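Long-range contacts in KLLA0C04147p (Kluyveromyces lactis, PDB 5H2A), which probably binds and transfers sterols in its full-length form as a member of the OSBP family, and is represented here by its ankyrin-repeat domain: residues L53-A58 and D69-W74; E155-F160 and E183-N188; K204-L209 and N248-E253. One frame throughout, in Å; residues are numbered along the deposited sequence.

The three contacts follow one another along this ankyrin domain, built of helices and loops without strands, each closing before the next opens. Interaction 1 pairs helix 54-61 with helix 64-74 in the buried core at one end. Interaction 2, centred about 29 Å away, joins the long helix 139-165 to the chain leaving helix 179-184. Interaction 3 lies about 25 Å further on, measured between centres, where the turn before helix 208-215 meets the start of helix 249-268. Interactions 1 and 3 are about 50 Å apart between centres, on opposite sides of the chain's centre. No two contacts touch; each is a local packing within the elongated array, apolar in the first two and partly ionic in the third.

Interaction 1 of 3, residues L53-A58 and D69-W74; sequences LILHYA and DIVQNW
Ile70 packs against Leu55, Ile54 and Ala58 in an antiparallel helix pair, in which helix 64-74 folds back on helix 54-61 after a short turn. Such helix-turn-helix pairs are the building element of ankyrin domains. The axes of the two short segments run at 161° and come within 11.0 Å, and the nearest pair of CA atoms, those of Leu55 and Ile70, is 7.3 Å apart.

Along 69-74, Ile70 is the first residue to reach across. Its two branches divide the work. CG1 stands beside the backbone N and anti to the carbonyl carbon (chi1 -70°), sending CD1 between two residues one turn apart on the other helix: it lies 3.9 Å from Ala58 CB and 4.1 Å from Ile54 CG2, and the Ile54 and Ile70 side chains cross at nearly a right angle. The other branch, Ile70 CG2, meets Leu55 CD1 at 4.1 Å as these two side chains run past each other in opposite directions.

Val71 comes next and offers one methyl, CG2, which faces both ends of the leucine fork, 4.0 Å from Leu55 CD1 and 4.2 Å from Leu55 CD2. The leucine reaches it because its CG is anti to the backbone N (chi1 -169°), which carries the fork across although the CB itself does not head for the other helix.

Trp74, at the end of its helix, completes the interface. All six touching residues are buried and no hydrogen bond crosses between the segments. Leu31 of helix 28-38 also touches Ile70, and the indole meets the ring of Phe28. The six-membered part of that indole receives Ile54 obliquely, with Ile54 CD1 lying 4.0 Å from Trp74 CZ3.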
loop_
_atom_site.group_PDB
_atom_site.type_symbol
_atom_site.label_atom_id
_atom_site.label_comp_id
_atom_site.label_asym_id
_atom_site.label_seq_id
_atom_site.Cartn_x
_atom_site.Cartn_y
_atom_site.Cartn_z
ATOM N N LEU A 53 -14.424 -0.137 12.363
ATOM C CA LEU A 53 -15.265 -0.014 11.181
ATOM C C LEU A 53 -15.973 1.330 11.079
ATOM O O LEU A 53 -16.816 1.492 10.196
ATOM C CB LEU A 53 -16.320 -1.135 11.164
ATOM C CG LEU A 53 -15.798 -2.579 11.085
ATOM C CD1 LEU A 53 -16.932 -3.598 11.136
ATOM C CD2 LEU A 53 -14.966 -2.766 9.824
ATOM N N ILE A 54 -15.681 2.280 11.970
ATOM C CA ILE A 54 -16.455 3.523 12.015
ATOM C C ILE A 54 -16.415 4.240 10.675
ATOM O O ILE A 54 -17.419 4.821 10.237
ATOM C CB ILE A 54 -15.945 4.433 13.144
ATOM C CG1 ILE A 54 -16.485 3.967 14.494
ATOM C CG2 ILE A 54 -16.382 5.891 12.914
ATOM C CD1 ILE A 54 -15.882 4.761 15.651
ATOM N N LEU A 55 -15.259 4.217 9.994
ATOM C CA LEU A 55 -15.227 4.875 8.690
ATOM C C LEU A 55 -16.087 4.132 7.668
ATOM O O LEU A 55 -16.703 4.768 6.804
ATOM C CB LEU A 55 -13.783 5.022 8.191
ATOM C CG LEU A 55 -13.546 5.915 6.974
ATOM C CD1 LEU A 55 -14.204 7.287 7.128
ATOM C CD2 LEU A 55 -12.023 6.073 6.736
ATOM N N HIS A 56 -16.147 2.799 7.732
ATOM C CA HIS A 56 -17.083 2.070 6.876
ATOM C C HIS A 56 -18.517 2.515 7.130
ATOM O O HIS A 56 -19.267 2.820 6.188
ATOM C CB HIS A 56 -16.978 0.565 7.106
ATOM C CG HIS A 56 -15.660 -0.029 6.734
ATOM N ND1 HIS A 56 -14.507 0.185 7.462
ATOM C CD2 HIS A 56 -15.325 -0.877 5.732
ATOM C CE1 HIS A 56 -13.513 -0.489 6.911
ATOM N NE2 HIS A 56 -13.988 -1.153 5.867
ATOM N N TYR A 57 -18.928 2.547 8.407
ATOM C CA TYR A 57 -20.299 2.950 8.710
ATOM C C TYR A 57 -20.551 4.394 8.309
ATOM O O TYR A 57 -21.633 4.723 7.818
ATOM C CB TYR A 57 -20.597 2.752 10.201
ATOM C CG TYR A 57 -20.605 1.291 10.607
ATOM C CD1 TYR A 57 -21.353 0.366 9.896
ATOM C CD2 TYR A 57 -19.852 0.845 11.684
ATOM C CE1 TYR A 57 -21.367 -0.979 10.264
ATOM C CE2 TYR A 57 -19.850 -0.494 12.053
ATOM C CZ TYR A 57 -20.611 -1.393 11.339
ATOM O OH TYR A 57 -20.628 -2.712 11.713
ATOM N N ALA A 58 -19.557 5.264 8.478
ATOM C CA ALA A 58 -19.745 6.673 8.124
ATOM C C ALA A 58 -19.959 6.850 6.617
ATOM O O ALA A 58 -20.838 7.614 6.195
ATOM C CB ALA A 58 -18.552 7.513 8.609
ATOM N N ASP A 69 -14.034 15.013 8.830
ATOM C CA ASP A 69 -13.495 15.197 10.172
ATOM C C ASP A 69 -12.874 13.907 10.703
ATOM O O ASP A 69 -11.820 13.937 11.359
ATOM C CB ASP A 69 -14.609 15.671 11.119
ATOM C CG ASP A 69 -14.975 17.144 10.923
ATOM O OD1 ASP A 69 -14.134 17.906 10.413
ATOM O OD2 ASP A 69 -16.113 17.537 11.290
ATOM N N ILE A 70 -13.556 12.774 10.504
ATOM C CA ILE A 70 -13.007 11.489 10.938
ATOM C C ILE A 70 -11.682 11.218 10.237
ATOM O O ILE A 70 -10.698 10.798 10.860
ATOM C CB ILE A 70 -14.018 10.354 10.670
ATOM C CG1 ILE A 70 -15.228 10.461 11.614
ATOM C CG2 ILE A 70 -13.342 8.985 10.813
ATOM C CD1 ILE A 70 -16.424 9.614 11.116
ATOM N N VAL A 71 -11.644 11.440 8.920
ATOM C CA VAL A 71 -10.426 11.171 8.152
ATOM C C VAL A 71 -9.302 12.088 8.614
ATOM O O VAL A 71 -8.172 11.643 8.857
ATOM C CB VAL A 71 -10.694 11.327 6.643
ATOM C CG1 VAL A 71 -9.363 11.384 5.865
ATOM C CG2 VAL A 71 -11.610 10.191 6.131
ATOM N N GLN A 72 -9.602 13.384 8.763
ATOM C CA GLN A 72 -8.553 14.335 9.120
ATOM C C GLN A 72 -8.023 14.082 10.527
ATOM O O GLN A 72 -6.812 14.191 10.771
ATOM C CB GLN A 72 -9.077 15.765 8.988
ATOM C CG GLN A 72 -8.023 16.820 9.292
ATOM C CD GLN A 72 -6.734 16.605 8.506
ATOM O OE1 GLN A 72 -6.737 16.606 7.270
ATOM N NE2 GLN A 72 -5.625 16.413 9.222
ATOM N N ASN A 73 -8.899 13.732 11.464
ATOM C CA ASN A 73 -8.499 13.672 12.870
ATOM C C ASN A 73 -8.056 12.296 13.352
ATOM O O ASN A 73 -7.286 12.220 14.323
ATOM C CB ASN A 73 -9.637 14.173 13.751
ATOM C CG ASN A 73 -9.886 15.651 13.553
ATOM O OD1 ASN A 73 -8.966 16.456 13.674
ATOM N ND2 ASN A 73 -11.104 16.006 13.176
ATOM N N TRP A 74 -8.520 11.214 12.735
ATOM C CA TRP A 74 -8.212 9.880 13.232
ATOM C C TRP A 74 -7.426 8.980 12.278
ATOM O O TRP A 74 -7.124 7.851 12.660
ATOM C CB TRP A 74 -9.495 9.132 13.610
ATOM C CG TRP A 74 -10.269 9.700 14.783
ATOM C CD1 TRP A 74 -9.898 10.695 15.628
ATOM C CD2 TRP A 74 -11.578 9.276 15.196
ATOM N NE1 TRP A 74 -10.908 10.923 16.571
ATOM C CE2 TRP A 74 -11.947 10.060 16.310
ATOM C CE3 TRP A 74 -12.471 8.302 14.724
ATOM C CZ2 TRP A 74 -13.172 9.896 16.969
ATOM C CZ3 TRP A 74 -13.705 8.141 15.380
ATOM C CH2 TRP A 74 -14.038 8.934 16.487
#

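Interaction 2 of 3, residues E155-F160 and E183-N188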
loop_
_atom_site.group_PDB
_atom_site.type_symbol
_atom_site.label_atom_id
_atom_site.label_comp_id
_atom_site.label_asym_id
_atom_site.label_seq_id
_atom_site.Cartn_x
_atom_site.Cartn_y
_atom_site.Cartn_z
ATOM N N GLU A 155 3.442 10.226 -10.555
ATOM C CA GLU A 155 4.240 10.916 -9.555
ATOM C C GLU A 155 5.178 9.958 -8.832
ATOM O O GLU A 155 6.366 10.249 -8.670
ATOM C CB GLU A 155 3.325 11.631 -8.564
ATOM C CG GLU A 155 2.562 12.776 -9.205
ATOM C CD GLU A 155 1.611 13.447 -8.238
ATOM O OE1 GLU A 155 0.784 12.732 -7.625
ATOM O OE2 GLU A 155 1.702 14.687 -8.088
ATOM N N ILE A 156 4.666 8.807 -8.383
ATOM C CA ILE A 156 5.528 7.904 -7.621
ATOM C C ILE A 156 6.586 7.259 -8.522
ATOM O O ILE A 156 7.700 6.966 -8.066
ATOM C CB ILE A 156 4.670 6.865 -6.871
ATOM C CG1 ILE A 156 5.475 6.194 -5.766
ATOM C CG2 ILE A 156 4.053 5.811 -7.836
ATOM C CD1 ILE A 156 5.761 7.127 -4.605
ATOM N N ALA A 157 6.279 7.032 -9.801
ATOM C CA ALA A 157 7.305 6.495 -10.700
ATOM C C ALA A 157 8.429 7.502 -10.915
ATOM O O ALA A 157 9.603 7.118 -11.028
ATOM C CB ALA A 157 6.680 6.091 -12.044
ATOM N N GLN A 158 8.086 8.792 -10.958
ATOM C CA GLN A 158 9.109 9.836 -11.032
ATOM C C GLN A 158 9.918 9.902 -9.738
ATOM O O GLN A 158 11.157 10.027 -9.766
ATOM C CB GLN A 158 8.426 11.173 -11.346
ATOM C CG GLN A 158 9.334 12.370 -11.545
ATOM C CD GLN A 158 8.516 13.600 -11.935
ATOM O OE1 GLN A 158 7.809 14.176 -11.103
ATOM N NE2 GLN A 158 8.572 13.975 -13.212
ATOM N N GLU A 159 9.241 9.783 -8.592
ATOM C CA GLU A 159 9.943 9.749 -7.311
ATOM C C GLU A 159 10.861 8.526 -7.210
ATOM O O GLU A 159 11.995 8.630 -6.721
ATOM C CB GLU A 159 8.925 9.772 -6.166
ATOM C CG GLU A 159 9.570 9.774 -4.788
ATOM C CD GLU A 159 8.563 9.960 -3.652
ATOM O OE1 GLU A 159 8.966 9.864 -2.473
ATOM O OE2 GLU A 159 7.375 10.213 -3.936
ATOM N N PHE A 160 10.386 7.360 -7.681
ATOM C CA PHE A 160 11.201 6.141 -7.707
ATOM C C PHE A 160 12.476 6.366 -8.518
ATOM O O PHE A 160 13.588 6.074 -8.060
ATOM C CB PHE A 160 10.356 5.004 -8.303
ATOM C CG PHE A 160 10.795 3.589 -7.923
ATOM C CD1 PHE A 160 11.287 3.289 -6.669
ATOM C CD2 PHE A 160 10.601 2.542 -8.825
ATOM C CE1 PHE A 160 11.631 1.971 -6.338
ATOM C CE2 PHE A 160 10.937 1.232 -8.500
ATOM C CZ PHE A 160 11.451 0.947 -7.259
ATOM N N GLU A 183 2.532 -2.366 -5.565
ATOM C CA GLU A 183 1.671 -2.810 -6.666
ATOM C C GLU A 183 1.781 -1.912 -7.900
ATOM O O GLU A 183 1.735 -2.404 -9.036
ATOM C CB GLU A 183 0.207 -2.858 -6.204
ATOM C CG GLU A 183 -0.114 -3.987 -5.250
ATOM C CD GLU A 183 0.401 -5.317 -5.763
ATOM O OE1 GLU A 183 0.135 -5.633 -6.947
ATOM O OE2 GLU A 183 1.077 -6.035 -4.988
ATOM N N LEU A 184 1.898 -0.596 -7.707
ATOM C CA LEU A 184 1.800 0.335 -8.832
ATOM C C LEU A 184 3.139 0.636 -9.502
ATOM O O LEU A 184 3.158 1.266 -10.569
ATOM C CB LEU A 184 1.151 1.643 -8.363
ATOM C CG LEU A 184 -0.312 1.443 -7.934
ATOM C CD1 LEU A 184 -0.952 2.760 -7.531
ATOM C CD2 LEU A 184 -1.110 0.764 -9.031
ATOM N N LEU A 185 4.245 0.232 -8.906
ATOM C CA LEU A 185 5.562 0.389 -9.516
ATOM C C LEU A 185 5.997 -0.937 -10.129
ATOM O O LEU A 185 5.697 -2.008 -9.595
ATOM C CB LEU A 185 6.583 0.844 -8.477
ATOM C CG LEU A 185 6.406 2.245 -7.899
ATOM C CD1 LEU A 185 7.297 2.405 -6.675
ATOM C CD2 LEU A 185 6.761 3.309 -8.959
ATOM N N ASP A 186 6.691 -0.860 -11.256
ATOM C CA ASP A 186 7.203 -2.038 -11.950
ATOM C C ASP A 186 8.717 -1.866 -12.008
ATOM O O ASP A 186 9.234 -1.174 -12.893
ATOM C CB ASP A 186 6.602 -2.163 -13.348
ATOM C CG ASP A 186 7.073 -3.410 -14.085
ATOM O OD1 ASP A 186 7.921 -4.154 -13.549
ATOM O OD2 ASP A 186 6.591 -3.638 -15.209
ATOM N N ILE A 187 9.430 -2.481 -11.065
ATOM C CA ILE A 187 10.883 -2.339 -11.052
ATOM C C ILE A 187 11.517 -2.978 -12.280
ATOM O O ILE A 187 12.692 -2.727 -12.566
ATOM C CB ILE A 187 11.440 -2.911 -9.727
ATOM C CG1 ILE A 187 12.847 -2.364 -9.425
ATOM C CG2 ILE A 187 11.447 -4.442 -9.740
ATOM C CD1 ILE A 187 13.329 -2.785 -8.041
ATOM N N ASN A 188 10.758 -3.770 -13.038
ATOM C CA ASN A 188 11.266 -4.406 -14.250
ATOM C C ASN A 188 10.834 -3.700 -15.526
ATOM O O ASN A 188 10.998 -4.259 -16.618
ATOM C CB ASN A 188 10.844 -5.873 -14.263
ATOM C CG ASN A 188 11.479 -6.646 -13.119
ATOM O OD1 ASN A 188 12.705 -6.758 -13.050
ATOM N ND2 ASN A 188 10.662 -7.134 -12.196
#
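A helix-to-loop junction of the ankyrin domain brings Leu185 onto Ile156, Ala157 and Phe160, where the chain leaving helix 179-184 turns across the long helix 139-165. Leu185 is the first residue beyond the helical conformation, and its backbone lies close to the long helix, with 6.5 Å between the CA atoms of Ala157 and Leu185. The isobutyl fork carries most of the contact, through both of its methyls.

CD2 goes down onto the helix itself. It sits 3.7 Å from Ala157 CA, so it touches the main chain as well as side chains, and it lies 3.9 Å from Ile156 CG2. The isoleucine and leucine side chains cross here at about a right angle.

CD1 sits over the aromatic ring of Phe160, whose CD2 and CB also touch Leu185 CD2. With its CG anti to the backbone N (chi1 -157°), Phe160 sends its ring toward the emerging chain and turns one face to the leucine. Leu185 CD1 is 3.9 Å from the centroid of the Phe160 ring and 13° off its normal, a CH-pi contact over the centre of the face. Leu172 and Trp213, from helices 169-176 and 208-215, also touch this phenylalanine, tying the junction to the next part of the array.

Between Leu185 and Ile187, Asp186 turns its CB away from the helix. Its carboxylate forms an Asx turn, receiving Asn188 N at OD1 (2.9 Å) from above the carboxylate plane. Ile187 meets the far end of the ring, the two side chains crossing at about a right angle, with Ile187 CG1 4.2 Å from Phe160 CE2.

Interaction 3 of 3, residues K204-L209 and N248-E253; sequences KKRDIL and NAIDLE
Arg206 reaches from a Schellman motif, the turn that ends helix 198-204, to Ile250 and Asp251 in the first turn of helix 249-268. The contact thus ties an interhelical turn of the ankyrin domain to the start of its C-terminal helix, at the surface. Next along the chain, Asp207 is the N-cap of helix 208-215, its OD1 accepting a hydrogen bond from Leu210 N.

The arginine begins on apolar ground. Its CB lies 3.9 Å from Ile250 CG2, and its CG comes closer to the same methyl, at 3.5 Å, the two side chains crossing at about a right angle. At this point the chain bends (chi2 69°), and the direction changes toward the carboxylate of Asp251. CD passes 3.7 Å from Asp251 OD1, and NE then gives that oxygen a hydrogen bond of 2.9 Å. Beyond CZ, NH2 bonds to Asp251 OD2 at 3.1 Å and 171° at the hydrogen. The salt bridge is therefore bidentate and side-on, one nitrogen to each oxygen, with both oxygens using their syn lone pairs. The guanidinium and carboxylate planes are 20° apart, nearly coplanar, and both bonds lie close to the guanidinium plane. NH1 turns back to its own turn and donates to Lys204 O at 3.1 Å, so three bonds lying near the guanidinium plane fix its rotation. The paired charges probably stabilise each other here, and Leu235 touches both residues.

Beside this ionic pair, Ile208 packs on the same helix. Glu253, whose OE2 is salt-bridged to Arg212, lies across it, and Ile208 CD1 touches two residues of the helix: Ile250 CG2 at 4.0 Å and Glu253 OE1 at 3.6 Å.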
loop_
_atom_site.group_PDB
_atom_site.type_symbol
_atom_site.label_atom_id
_atom_site.label_comp_id
_atom_site.label_asym_id
_atom_site.label_seq_id
_atom_site.Cartn_x
_atom_site.Cartn_y
_atom_site.Cartn_z
ATOM N N LYS A 204 25.516 -2.447 -15.335
ATOM C CA LYS A 204 26.533 -1.791 -16.154
ATOM C C LYS A 204 27.280 -0.725 -15.370
ATOM O O LYS A 204 28.482 -0.526 -15.590
ATOM C CB LYS A 204 25.893 -1.193 -17.412
ATOM C CG LYS A 204 25.517 -2.254 -18.447
ATOM C CD LYS A 204 25.050 -1.640 -19.768
ATOM C CE LYS A 204 23.719 -0.936 -19.654
ATOM N NZ LYS A 204 23.243 -0.495 -21.003
ATOM N N LYS A 205 26.600 -0.052 -14.435
ATOM C CA LYS A 205 27.248 0.907 -13.550
ATOM C C LYS A 205 28.117 0.247 -12.483
ATOM O O LYS A 205 28.803 0.969 -11.751
ATOM C CB LYS A 205 26.191 1.790 -12.881
ATOM C CG LYS A 205 25.597 2.849 -13.822
ATOM C CD LYS A 205 24.393 3.528 -13.163
ATOM C CE LYS A 205 23.868 4.692 -14.016
ATOM N NZ LYS A 205 22.747 5.366 -13.285
ATOM N N ARG A 206 28.103 -1.091 -12.380
ATOM C CA ARG A 206 28.834 -1.810 -11.330
ATOM C C ARG A 206 28.443 -1.320 -9.941
ATOM O O ARG A 206 29.265 -1.284 -9.025
ATOM C CB ARG A 206 30.349 -1.697 -11.520
ATOM C CG ARG A 206 30.940 -2.824 -12.323
ATOM C CD ARG A 206 30.514 -2.743 -13.755
ATOM N NE ARG A 206 31.067 -3.831 -14.567
ATOM C CZ ARG A 206 30.927 -3.895 -15.888
ATOM N NH1 ARG A 206 30.267 -2.931 -16.522
ATOM N NH2 ARG A 206 31.446 -4.905 -16.575
ATOM N N ASP A 207 27.185 -0.931 -9.772
ATOM C CA ASP A 207 26.725 -0.368 -8.508
ATOM C C ASP A 207 26.202 -1.542 -7.682
ATOM O O ASP A 207 25.035 -1.909 -7.760
ATOM C CB ASP A 207 25.665 0.704 -8.754
ATOM C CG ASP A 207 25.358 1.518 -7.506
ATOM O OD1 ASP A 207 25.601 1.009 -6.383
ATOM O OD2 ASP A 207 24.883 2.668 -7.642
ATOM N N ILE A 208 27.092 -2.142 -6.888
ATOM C CA ILE A 208 26.745 -3.338 -6.121
ATOM C C ILE A 208 25.626 -3.037 -5.136
ATOM O O ILE A 208 24.666 -3.810 -5.004
ATOM C CB ILE A 208 27.993 -3.879 -5.399
ATOM C CG1 ILE A 208 28.979 -4.441 -6.429
ATOM C CG2 ILE A 208 27.600 -4.937 -4.370
ATOM C CD1 ILE A 208 30.378 -4.732 -5.864
ATOM N N LEU A 209 25.742 -1.914 -4.420
ATOM C CA LEU A 209 24.717 -1.511 -3.452
ATOM C C LEU A 209 23.325 -1.481 -4.077
ATOM O O LEU A 209 22.351 -2.006 -3.509
ATOM C CB LEU A 209 25.059 -0.129 -2.887
ATOM C CG LEU A 209 24.062 0.451 -1.874
ATOM C CD1 LEU A 209 24.152 -0.307 -0.562
ATOM C CD2 LEU A 209 24.298 1.936 -1.659
ATOM N N ASN A 248 39.075 -8.514 -10.271
ATOM C CA ASN A 248 37.809 -9.055 -10.763
ATOM C C ASN A 248 36.730 -9.125 -9.697
ATOM O O ASN A 248 35.648 -9.652 -9.967
ATOM C CB ASN A 248 38.034 -10.449 -11.347
ATOM C CG ASN A 248 38.907 -10.414 -12.552
ATOM O OD1 ASN A 248 38.680 -9.606 -13.456
ATOM N ND2 ASN A 248 39.941 -11.265 -12.576
ATOM N N ALA A 249 36.991 -8.593 -8.500
ATOM C CA ALA A 249 36.093 -8.829 -7.367
ATOM C C ALA A 249 34.719 -8.186 -7.555
ATOM O O ALA A 249 33.715 -8.711 -7.050
ATOM C CB ALA A 249 36.729 -8.317 -6.078
ATOM N N ILE A 250 34.652 -7.048 -8.249
ATOM C CA ILE A 250 33.376 -6.351 -8.411
ATOM C C ILE A 250 32.444 -7.151 -9.310
ATOM O O ILE A 250 31.313 -7.468 -8.930
ATOM C CB ILE A 250 33.610 -4.933 -8.957
ATOM C CG1 ILE A 250 34.319 -4.079 -7.907
ATOM C CG2 ILE A 250 32.276 -4.281 -9.390
ATOM C CD1 ILE A 250 35.021 -2.828 -8.504
ATOM N N ASP A 251 32.905 -7.477 -10.524
ATOM C CA ASP A 251 32.077 -8.254 -11.439
ATOM C C ASP A 251 31.787 -9.640 -10.886
ATOM O O ASP A 251 30.712 -10.198 -11.141
ATOM C CB ASP A 251 32.754 -8.349 -12.809
ATOM C CG ASP A 251 32.490 -7.118 -13.672
ATOM O OD1 ASP A 251 32.035 -6.092 -13.114
ATOM O OD2 ASP A 251 32.723 -7.169 -14.901
ATOM N N LEU A 252 32.725 -10.211 -10.123
ATOM C CA LEU A 252 32.453 -11.517 -9.523
ATOM C C LEU A 252 31.286 -11.429 -8.550
ATOM O O LEU A 252 30.400 -12.292 -8.546
ATOM C CB LEU A 252 33.699 -12.060 -8.827
ATOM C CG LEU A 252 33.444 -13.418 -8.164
ATOM C CD1 LEU A 252 33.017 -14.420 -9.217
ATOM C CD2 LEU A 252 34.686 -13.908 -7.413
ATOM N N GLU A 253 31.250 -10.379 -7.730
ATOM C CA GLU A 253 30.151 -10.259 -6.782
ATOM C C GLU A 253 28.822 -10.079 -7.506
ATOM O O GLU A 253 27.815 -10.693 -7.128
ATOM C CB GLU A 253 30.398 -9.111 -5.807
ATOM C CG GLU A 253 29.239 -8.939 -4.829
ATOM C CD GLU A 253 29.609 -8.150 -3.589
ATOM O OE1 GLU A 253 30.695 -7.522 -3.575
ATOM O OE2 GLU A 253 28.805 -8.163 -2.625
#